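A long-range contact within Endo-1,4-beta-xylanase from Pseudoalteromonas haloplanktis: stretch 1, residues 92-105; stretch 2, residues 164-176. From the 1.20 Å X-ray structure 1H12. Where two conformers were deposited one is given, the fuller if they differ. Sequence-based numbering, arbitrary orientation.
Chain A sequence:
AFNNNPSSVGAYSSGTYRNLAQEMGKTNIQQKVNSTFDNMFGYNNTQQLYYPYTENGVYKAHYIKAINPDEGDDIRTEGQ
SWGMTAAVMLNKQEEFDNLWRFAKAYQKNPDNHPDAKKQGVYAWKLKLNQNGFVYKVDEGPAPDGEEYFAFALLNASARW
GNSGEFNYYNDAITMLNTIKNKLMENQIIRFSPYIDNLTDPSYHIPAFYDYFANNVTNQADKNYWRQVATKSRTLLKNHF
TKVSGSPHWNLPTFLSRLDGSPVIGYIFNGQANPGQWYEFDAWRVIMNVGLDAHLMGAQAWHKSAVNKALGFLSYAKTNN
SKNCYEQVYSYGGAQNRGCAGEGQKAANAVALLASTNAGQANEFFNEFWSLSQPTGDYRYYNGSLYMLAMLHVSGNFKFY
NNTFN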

ATOM      1  N   LYS A  92      -1.754   3.029  18.232  1.00  8.32           N
ATOM      2  CA  LYS A  92      -0.567   2.364  18.774  1.00  8.20           C
ATOM      3  C   LYS A  92       0.652   3.285  18.657  1.00  8.29           C
ATOM      4  O   LYS A  92       1.483   3.163  17.753  1.00  8.52           O
ATOM      5  CB  LYS A  92      -0.341   1.038  18.072  0.50  8.59           C
ATOM      6  CG  LYS A  92      -1.533   0.098  18.139  0.50 10.16           C
ATOM      7  CD  LYS A  92      -1.743  -0.458  19.529  0.50 12.09           C
ATOM      8  CE  LYS A  92      -2.846  -1.461  19.562  0.50 13.36           C
ATOM      9  NZ  LYS A  92      -2.928  -2.072  20.905  0.50 17.73           N
ATOM     10  N   GLN A  93       0.736   4.235  19.598  1.00  8.34           N
ATOM     11  CA  GLN A  93       1.673   5.321  19.435  1.00  8.09           C
ATOM     12  C   GLN A  93       3.131   4.946  19.595  1.00  8.32           C
ATOM     13  O   GLN A  93       3.988   5.429  18.839  1.00  8.83           O
ATOM     14  CB  GLN A  93       1.290   6.481  20.363  1.00  8.59           C
ATOM     15  CG  GLN A  93       2.099   7.743  20.099  1.00  8.65           C
ATOM     16  CD  GLN A  93       1.686   8.900  20.940  1.00  8.80           C
ATOM     17  OE1 GLN A  93       0.948   8.710  21.971  1.00 10.19           O
ATOM     18  NE2 GLN A  93       2.145  10.081  20.591  1.00  9.61           N
ATOM     19  N   GLU A  94       3.446   4.112  20.564  1.00  9.03           N
ATOM     20  CA  GLU A  94       4.818   3.712  20.770  1.00  9.73           C
ATOM     21  C   GLU A  94       5.355   3.014  19.527  1.00  8.41           C
ATOM     22  O   GLU A  94       6.500   3.258  19.110  1.00  9.10           O
ATOM     23  CB  GLU A  94       4.962   2.782  21.985  1.00 12.95           C
ATOM     24  N   GLU A  95       4.576   2.088  19.007  1.00  8.31           N
ATOM     25  CA  GLU A  95       4.975   1.350  17.794  1.00  8.09           C
ATOM     26  C   GLU A  95       5.196   2.313  16.645  1.00  8.10           C
ATOM     27  O   GLU A  95       6.187   2.188  15.908  1.00  8.40           O
ATOM     28  CB  GLU A  95       3.930   0.292  17.462  1.00  9.09           C
ATOM     29  CG  GLU A  95       3.839  -0.882  18.445  1.00 10.27           C
ATOM     30  CD  GLU A  95       3.009  -0.606  19.674  1.00 11.95           C
ATOM     31  OE1 GLU A  95       2.475   0.476  19.938  1.00 12.22           O
ATOM     32  OE2 GLU A  95       2.817  -1.615  20.384  1.00 18.39           O
ATOM     33  N   PHE A  96       4.261   3.236  16.454  1.00  7.86           N
ATOM     34  CA  PHE A  96       4.385   4.254  15.419  1.00  7.36           C
ATOM     35  C   PHE A  96       5.696   5.007  15.584  1.00  7.25           C
ATOM     36  O   PHE A  96       6.479   5.160  14.622  1.00  7.43           O
ATOM     37  CB  PHE A  96       3.209   5.202  15.473  1.00  7.77           C
ATOM     38  CG  PHE A  96       3.194   6.226  14.374  1.00  6.97           C
ATOM     39  CD1 PHE A  96       4.043   7.315  14.394  1.00  7.78           C
ATOM     40  CD2 PHE A  96       2.306   6.079  13.330  1.00  7.52           C
ATOM     41  CE1 PHE A  96       4.041   8.205  13.346  1.00  7.81           C
ATOM     42  CE2 PHE A  96       2.266   6.989  12.316  1.00  7.85           C
ATOM     43  CZ  PHE A  96       3.138   8.062  12.313  1.00  8.01           C
ATOM     44  N   ASP A  97       5.933   5.505  16.773  1.00  7.54           N
ATOM     45  CA  ASP A  97       7.078   6.363  17.029  1.00  7.58           C
ATOM     46  C   ASP A  97       8.393   5.613  16.840  1.00  7.57           C
ATOM     47  O   ASP A  97       9.359   6.146  16.326  1.00  7.81           O
ATOM     48  CB  ASP A  97       7.002   6.944  18.424  1.00  8.37           C
ATOM     49  CG  ASP A  97       5.978   8.035  18.579  1.00  9.54           C
ATOM     50  OD1 ASP A  97       5.340   8.416  17.573  1.00  9.35           O
ATOM     51  OD2 ASP A  97       5.781   8.526  19.719  1.00 12.27           O
ATOM     52  N   ASN A  98       8.425   4.353  17.256  1.00  7.64           N
ATOM     53  CA  ASN A  98       9.620   3.562  17.098  1.00  8.01           C
ATOM     54  C   ASN A  98       9.966   3.316  15.642  1.00  7.39           C
ATOM     55  O   ASN A  98      11.132   3.313  15.236  1.00  8.00           O
ATOM     56  CB  ASN A  98       9.534   2.242  17.887  1.00  8.35           C
ATOM     57  CG  ASN A  98       9.539   2.422  19.392  1.00  8.54           C
ATOM     58  OD1 ASN A  98       9.982   3.461  19.903  1.00  9.74           O
ATOM     59  ND2 ASN A  98       9.067   1.394  20.092  1.00  9.28           N
ATOM     60  N   LEU A  99       8.922   3.065  14.823  1.00  7.18           N
ATOM     61  CA  LEU A  99       9.125   2.898  13.392  1.00  6.83           C
ATOM     62  C   LEU A  99       9.524   4.209  12.732  1.00  6.84           C
ATOM     63  O   LEU A  99      10.405   4.228  11.859  1.00  7.48           O
ATOM     64  CB  LEU A  99       7.837   2.365  12.727  1.00  7.24           C
ATOM     65  CG  LEU A  99       7.453   0.926  13.073  1.00  7.19           C
ATOM     66  CD1 LEU A  99       6.120   0.623  12.413  1.00  8.51           C
ATOM     67  CD2 LEU A  99       8.501  -0.077  12.625  1.00  8.40           C
ATOM     68  N   TRP A 100       8.877   5.313  13.074  1.00  7.14           N
ATOM     69  CA  TRP A 100       9.186   6.593  12.440  1.00  7.02           C
ATOM     70  C   TRP A 100      10.603   7.056  12.815  1.00  7.42           C
ATOM     71  O   TRP A 100      11.346   7.556  11.977  1.00  7.77           O
ATOM     72  CB  TRP A 100       8.125   7.649  12.772  1.00  7.25           C
ATOM     73  CG  TRP A 100       8.385   8.983  12.187  1.00  7.33           C
ATOM     74  CD1 TRP A 100       8.419  10.147  12.861  1.00  8.34           C
ATOM     75  CD2 TRP A 100       8.738   9.305  10.820  1.00  7.33           C
ATOM     76  NE1 TRP A 100       8.764  11.178  12.028  1.00  8.76           N
ATOM     77  CE2 TRP A 100       8.960  10.677  10.767  1.00  7.98           C
ATOM     78  CE3 TRP A 100       8.885   8.577   9.620  1.00  7.66           C
ATOM     79  CZ2 TRP A 100       9.406  11.308   9.602  1.00  9.02           C
ATOM     80  CZ3 TRP A 100       9.291   9.205   8.482  1.00  8.33           C
ATOM     81  CH2 TRP A 100       9.568  10.565   8.464  1.00  9.22           C
ATOM     82  N   ARG A 101      11.003   6.806  14.079  1.00  7.54           N
ATOM     83  CA  ARG A 101      12.333   7.175  14.476  1.00  7.82           C
ATOM     84  C   ARG A 101      13.368   6.490  13.604  1.00  7.65           C
ATOM     85  O   ARG A 101      14.388   7.077  13.199  1.00  8.28           O
ATOM     86  CB  ARG A 101      12.559   6.813  15.951  1.00  8.25           C
ATOM     87  CG  ARG A 101      13.765   7.505  16.588  1.00  8.98           C
ATOM     88  CD  ARG A 101      14.088   7.019  18.009  1.00  9.18           C
ATOM     89  NE  ARG A 101      12.898   7.095  18.843  1.00  9.15           N
ATOM     90  CZ  ARG A 101      12.126   6.072  19.206  1.00  8.89           C
ATOM     91  NH1 ARG A 101      12.532   4.816  19.093  1.00  9.98           N
ATOM     92  NH2 ARG A 101      10.926   6.323  19.741  1.00 10.36           N
ATOM     93  N   PHE A 102      13.144   5.198  13.326  1.00  7.53           N
ATOM     94  CA  PHE A 102      14.049   4.439  12.464  1.00  7.49           C
ATOM     95  C   PHE A 102      14.095   5.003  11.071  1.00  7.09           C
ATOM     96  O   PHE A 102      15.155   5.158  10.455  1.00  8.12           O
ATOM     97  CB  PHE A 102      13.577   2.987  12.421  1.00  7.62           C
ATOM     98  CG  PHE A 102      14.478   2.071  11.626  1.00  7.60           C
ATOM     99  CD1 PHE A 102      14.376   1.975  10.229  1.00  7.94           C
ATOM    100  CD2 PHE A 102      15.432   1.312  12.274  1.00  8.55           C
ATOM    101  CE1 PHE A 102      15.226   1.175   9.535  1.00  8.91           C
ATOM    102  CE2 PHE A 102      16.282   0.493  11.539  1.00  9.10           C
ATOM    103  CZ  PHE A 102      16.177   0.442  10.185  1.00  9.16           C
ATOM    104  N   ALA A 103      12.938   5.291  10.510  1.00  7.61           N
ATOM    105  CA  ALA A 103      12.862   5.779   9.125  1.00  7.56           C
ATOM    106  C   ALA A 103      13.626   7.102   9.003  1.00  7.85           C
ATOM    107  O   ALA A 103      14.441   7.268   8.081  1.00  8.20           O
ATOM    108  CB  ALA A 103      11.409   5.964   8.709  1.00  8.18           C
ATOM    109  N   LYS A 104      13.333   8.038   9.890  1.00  8.18           N
ATOM    110  CA  LYS A 104      13.917   9.336   9.794  1.00  9.41           C
ATOM    111  C   LYS A 104      15.434   9.309   9.994  1.00  9.68           C
ATOM    112  O   LYS A 104      16.167  10.048   9.347  1.00 11.08           O
ATOM    113  CB  LYS A 104      13.178  10.297  10.747  1.00 12.31           C
ATOM    114  CG  LYS A 104      13.455  11.720  10.615  1.00 15.87           C
ATOM    115  CD  LYS A 104      12.481  12.560  11.583  1.00 17.38           C
ATOM    116  CE  LYS A 104      12.780  13.990  11.441  1.00 22.39           C
ATOM    117  NZ  LYS A 104      11.978  14.691  12.405  1.00 20.78           N
ATOM    118  N   ALA A 105      15.905   8.426  10.868  1.00  9.22           N
ATOM    119  CA  ALA A 105      17.326   8.340  11.162  1.00  9.21           C
ATOM    120  C   ALA A 105      18.094   7.573  10.089  1.00  9.21           C
ATOM    121  O   ALA A 105      19.215   7.960   9.757  1.00 11.05           O
ATOM    122  CB  ALA A 105      17.568   7.647  12.493  1.00 10.91           C
ATOM    123  N   GLY A 164       5.015  15.932  21.501  1.00 13.16           N
ATOM    124  CA  GLY A 164       5.806  14.818  22.021  1.00 13.89           C
ATOM    125  C   GLY A 164       7.148  14.715  21.352  1.00 12.81           C
ATOM    126  O   GLY A 164       7.770  15.682  20.942  1.00 13.26           O
ATOM    127  N   GLU A 165       7.613  13.463  21.196  1.00 12.83           N
ATOM    128  CA  GLU A 165       8.869  13.226  20.541  1.00 12.31           C
ATOM    129  C   GLU A 165       8.949  13.862  19.159  1.00 11.84           C
ATOM    130  O   GLU A 165       9.955  14.412  18.792  1.00 12.40           O
ATOM    131  CB  GLU A 165       9.133  11.716  20.444  1.00 13.13           C
ATOM    132  CG  GLU A 165      10.445  11.391  19.736  1.00 13.75           C
ATOM    133  CD  GLU A 165      10.865   9.918  19.727  1.00 12.84           C
ATOM    134  OE1 GLU A 165      10.033   9.050  20.070  1.00 14.34           O
ATOM    135  OE2 GLU A 165      12.009   9.664  19.235  1.00 14.04           O
ATOM    136  N   PHE A 166       7.861  13.730  18.398  1.00 10.64           N
ATOM    137  CA  PHE A 166       7.799  14.206  17.024  1.00  9.96           C
ATOM    138  C   PHE A 166       6.800  15.294  16.825  1.00 10.00           C
ATOM    139  O   PHE A 166       5.660  15.241  17.367  1.00 10.59           O
ATOM    140  CB  PHE A 166       7.450  13.049  16.091  1.00 10.62           C
ATOM    141  CG  PHE A 166       8.483  11.976  16.105  1.00  9.97           C
ATOM    142  CD1 PHE A 166       9.705  12.197  15.540  1.00 10.70           C
ATOM    143  CD2 PHE A 166       8.241  10.743  16.645  1.00  9.86           C
ATOM    144  CE1 PHE A 166      10.675  11.236  15.547  1.00 12.11           C
ATOM    145  CE2 PHE A 166       9.223   9.767  16.666  1.00 10.83           C
ATOM    146  CZ  PHE A 166      10.422   9.991  16.120  1.00 11.55           C
ATOM    147  N   ASN A 167       7.180  16.237  15.971  1.00  9.86           N
ATOM    148  CA  ASN A 167       6.201  17.162  15.371  1.00  9.39           C
ATOM    149  C   ASN A 167       5.758  16.447  14.104  1.00  8.93           C
ATOM    150  O   ASN A 167       6.338  16.620  13.035  1.00  9.17           O
ATOM    151  CB  ASN A 167       6.815  18.521  15.087  1.00 11.26           C
ATOM    152  CG  ASN A 167       5.788  19.518  14.687  1.00 11.74           C
ATOM    153  OD1 ASN A 167       4.851  19.220  13.990  1.00 11.76           O
ATOM    154  ND2 ASN A 167       5.965  20.746  15.153  1.00 18.91           N
ATOM    155  N   TYR A 168       4.782  15.548  14.253  1.00  8.54           N
ATOM    156  CA  TYR A 168       4.309  14.757  13.165  1.00  8.29           C
ATOM    157  C   TYR A 168       3.899  15.612  11.996  1.00  8.85           C
ATOM    158  O   TYR A 168       4.126  15.247  10.822  1.00  8.63           O
ATOM    159  CB  TYR A 168       3.142  13.881  13.565  1.00  8.47           C
ATOM    160  CG  TYR A 168       3.343  12.958  14.741  1.00  8.26           C
ATOM    161  CD1 TYR A 168       4.192  11.837  14.672  1.00  8.07           C
ATOM    162  CD2 TYR A 168       2.670  13.174  15.919  1.00  8.09           C
ATOM    163  CE1 TYR A 168       4.318  10.980  15.727  1.00  7.90           C
ATOM    164  CE2 TYR A 168       2.801  12.303  16.991  1.00  8.83           C
ATOM    165  CZ  TYR A 168       3.633  11.219  16.902  1.00  8.38           C
ATOM    166  OH  TYR A 168       3.763  10.384  17.998  1.00  9.07           O
ATOM    167  N   TYR A 169       3.213  16.721  12.267  1.00  8.72           N
ATOM    168  CA  TYR A 169       2.696  17.562  11.209  1.00  8.88           C
ATOM    169  C   TYR A 169       3.832  18.133  10.384  1.00  8.31           C
ATOM    170  O   TYR A 169       3.803  18.099   9.147  1.00  9.16           O
ATOM    171  CB  TYR A 169       1.816  18.675  11.785  1.00  9.30           C
ATOM    172  CG  TYR A 169       1.107  19.437  10.681  1.00  9.43           C
ATOM    173  CD1 TYR A 169       0.041  18.893  10.023  1.00  9.86           C
ATOM    174  CD2 TYR A 169       1.561  20.664  10.249  1.00  9.90           C
ATOM    175  CE1 TYR A 169      -0.571  19.552   8.951  1.00  9.76           C
ATOM    176  CE2 TYR A 169       0.989  21.327   9.212  1.00 10.27           C
ATOM    177  CZ  TYR A 169      -0.102  20.767   8.559  1.00 10.09           C
ATOM    178  OH  TYR A 169      -0.660  21.452   7.486  1.00 11.42           O
ATOM    179  N   ASN A 170       4.851  18.709  11.040  1.00  9.17           N
ATOM    180  CA  ASN A 170       5.953  19.245  10.305  1.00  9.37           C
ATOM    181  C   ASN A 170       6.662  18.151   9.496  1.00  8.97           C
ATOM    182  O   ASN A 170       7.085  18.377   8.349  1.00  9.32           O
ATOM    183  CB  ASN A 170       6.997  19.904  11.236  1.00 12.50           C
ATOM    184  N   ASP A 171       6.810  16.969  10.099  1.00  8.48           N
ATOM    185  CA  ASP A 171       7.416  15.864   9.379  1.00  8.43           C
ATOM    186  C   ASP A 171       6.574  15.489   8.149  1.00  8.06           C
ATOM    187  O   ASP A 171       7.118  15.166   7.088  1.00  8.52           O
ATOM    188  CB  ASP A 171       7.637  14.671  10.279  1.00  9.04           C
ATOM    189  CG  ASP A 171       8.736  14.849  11.295  1.00 10.70           C
ATOM    190  OD1 ASP A 171       9.521  15.799  11.165  1.00 15.57           O
ATOM    191  OD2 ASP A 171       8.843  14.053  12.239  1.00 11.89           O
ATOM    192  N   ALA A 172       5.252  15.523   8.287  1.00  7.80           N
ATOM    193  CA  ALA A 172       4.383  15.178   7.174  1.00  8.21           C
ATOM    194  C   ALA A 172       4.488  16.199   6.040  1.00  8.69           C
ATOM    195  O   ALA A 172       4.524  15.815   4.864  1.00  8.60           O
ATOM    196  CB  ALA A 172       2.938  15.139   7.624  1.00  9.29           C
ATOM    197  N   ILE A 173       4.505  17.492   6.359  1.00  8.67           N
ATOM    198  CA  ILE A 173       4.593  18.512   5.343  1.00  9.22           C
ATOM    199  C   ILE A 173       5.940  18.430   4.631  1.00  8.93           C
ATOM    200  O   ILE A 173       6.015  18.601   3.419  1.00  9.71           O
ATOM    201  CB  ILE A 173       4.313  19.922   5.894  1.00 11.28           C
ATOM    202  CG1 ILE A 173       2.886  19.961   6.490  1.00 12.69           C
ATOM    203  CG2 ILE A 173       4.581  20.989   4.878  1.00 14.82           C
ATOM    204  CD1 ILE A 173       1.836  19.605   5.607  1.00 15.44           C
ATOM    205  N   THR A 174       7.019  18.142   5.366  1.00  8.67           N
ATOM    206  CA  THR A 174       8.302  17.922   4.765  1.00  8.81           C
ATOM    207  C   THR A 174       8.224  16.755   3.775  1.00  8.27           C
ATOM    208  O   THR A 174       8.755  16.838   2.656  1.00  8.91           O
ATOM    209  CB  THR A 174       9.341  17.652   5.851  1.00  9.78           C
ATOM    210  OG1 THR A 174       9.462  18.830   6.662  1.00 11.63           O
ATOM    211  CG2 THR A 174      10.703  17.316   5.271  1.00 10.72           C
ATOM    212  N   MET A 175       7.586  15.667   4.182  1.00  7.64           N
ATOM    213  CA  MET A 175       7.426  14.508   3.311  1.00  7.48           C
ATOM    214  C   MET A 175       6.629  14.851   2.058  1.00  7.63           C
ATOM    215  O   MET A 175       7.006  14.456   0.950  1.00  8.33           O
ATOM    216  CB  MET A 175       6.747  13.374   4.091  1.00  7.73           C
ATOM    217  CG  MET A 175       6.790  12.040   3.390  1.00  8.12           C
ATOM    218  SD  MET A 175       8.440  11.283   3.271  1.00  8.47           S
ATOM    219  CE  MET A 175       8.783  11.045   5.023  1.00  8.82           C
ATOM    220  N   LEU A 176       5.527  15.590   2.192  1.00  8.32           N
ATOM    221  CA  LEU A 176       4.737  16.004   1.014  1.00  8.45           C
ATOM    222  C   LEU A 176       5.586  16.855   0.066  1.00  8.40           C
ATOM    223  O   LEU A 176       5.502  16.698  -1.151  1.00  9.13           O
ATOM    224  CB  LEU A 176       3.494  16.768   1.443  1.00  8.20           C
ATOM    225  CG  LEU A 176       2.425  15.965   2.143  1.00  8.89           C
ATOM    226  CD1 LEU A 176       1.260  16.907   2.502  1.00 11.14           C
ATOM    227  CD2 LEU A 176       1.897  14.836   1.280  1.00  9.76           C
TER
HETATM  228  O   HOH W   1       7.817   8.749  21.452  1.00 20.52           O

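How do the two backbones meet? Helix 93-105 and helix 168-176 run at 44° to each other, and their axes come no nearer than 13.3 Å. Across that gap the contact is made by side chains and by the loop before the second helix, where the CA atoms of Asp97 and Phe166 lie 7.9 Å apart.

What fills the space between them? Trp100 points toward the second stretch and presents its edge to the face of Phe166, with CD1 of Trp100 3.6 Å from CD1 of Phe166. At the far end of the indole, Trp100 CH2 lies 3.6 Å from Met175 CE.

How are the polar groups in this packing satisfied? Trp100 NE1 donates to Asp171 OD2 at 2.9 Å, and Lys104, fully extended, brings NZ to 3.0 Å from Asp171 OD1 in a salt bridge. Tyr168 OH links two residues one helical turn apart, accepting from Gln93 NE2 (3.1 Å) and donating to Asp97 OD1 (2.6 Å).

What holds Glu165? Arg101 grips its carboxylate with two nearly straight hydrogen bonds, NE to Glu165 OE2 at 2.7 Å and NH2 to Glu165 OE1 at 2.9 Å. Asp97 OD2 approaches Glu165 OE1 to 4.3 Å, but a water donates to both oxygens, bridging the like charges.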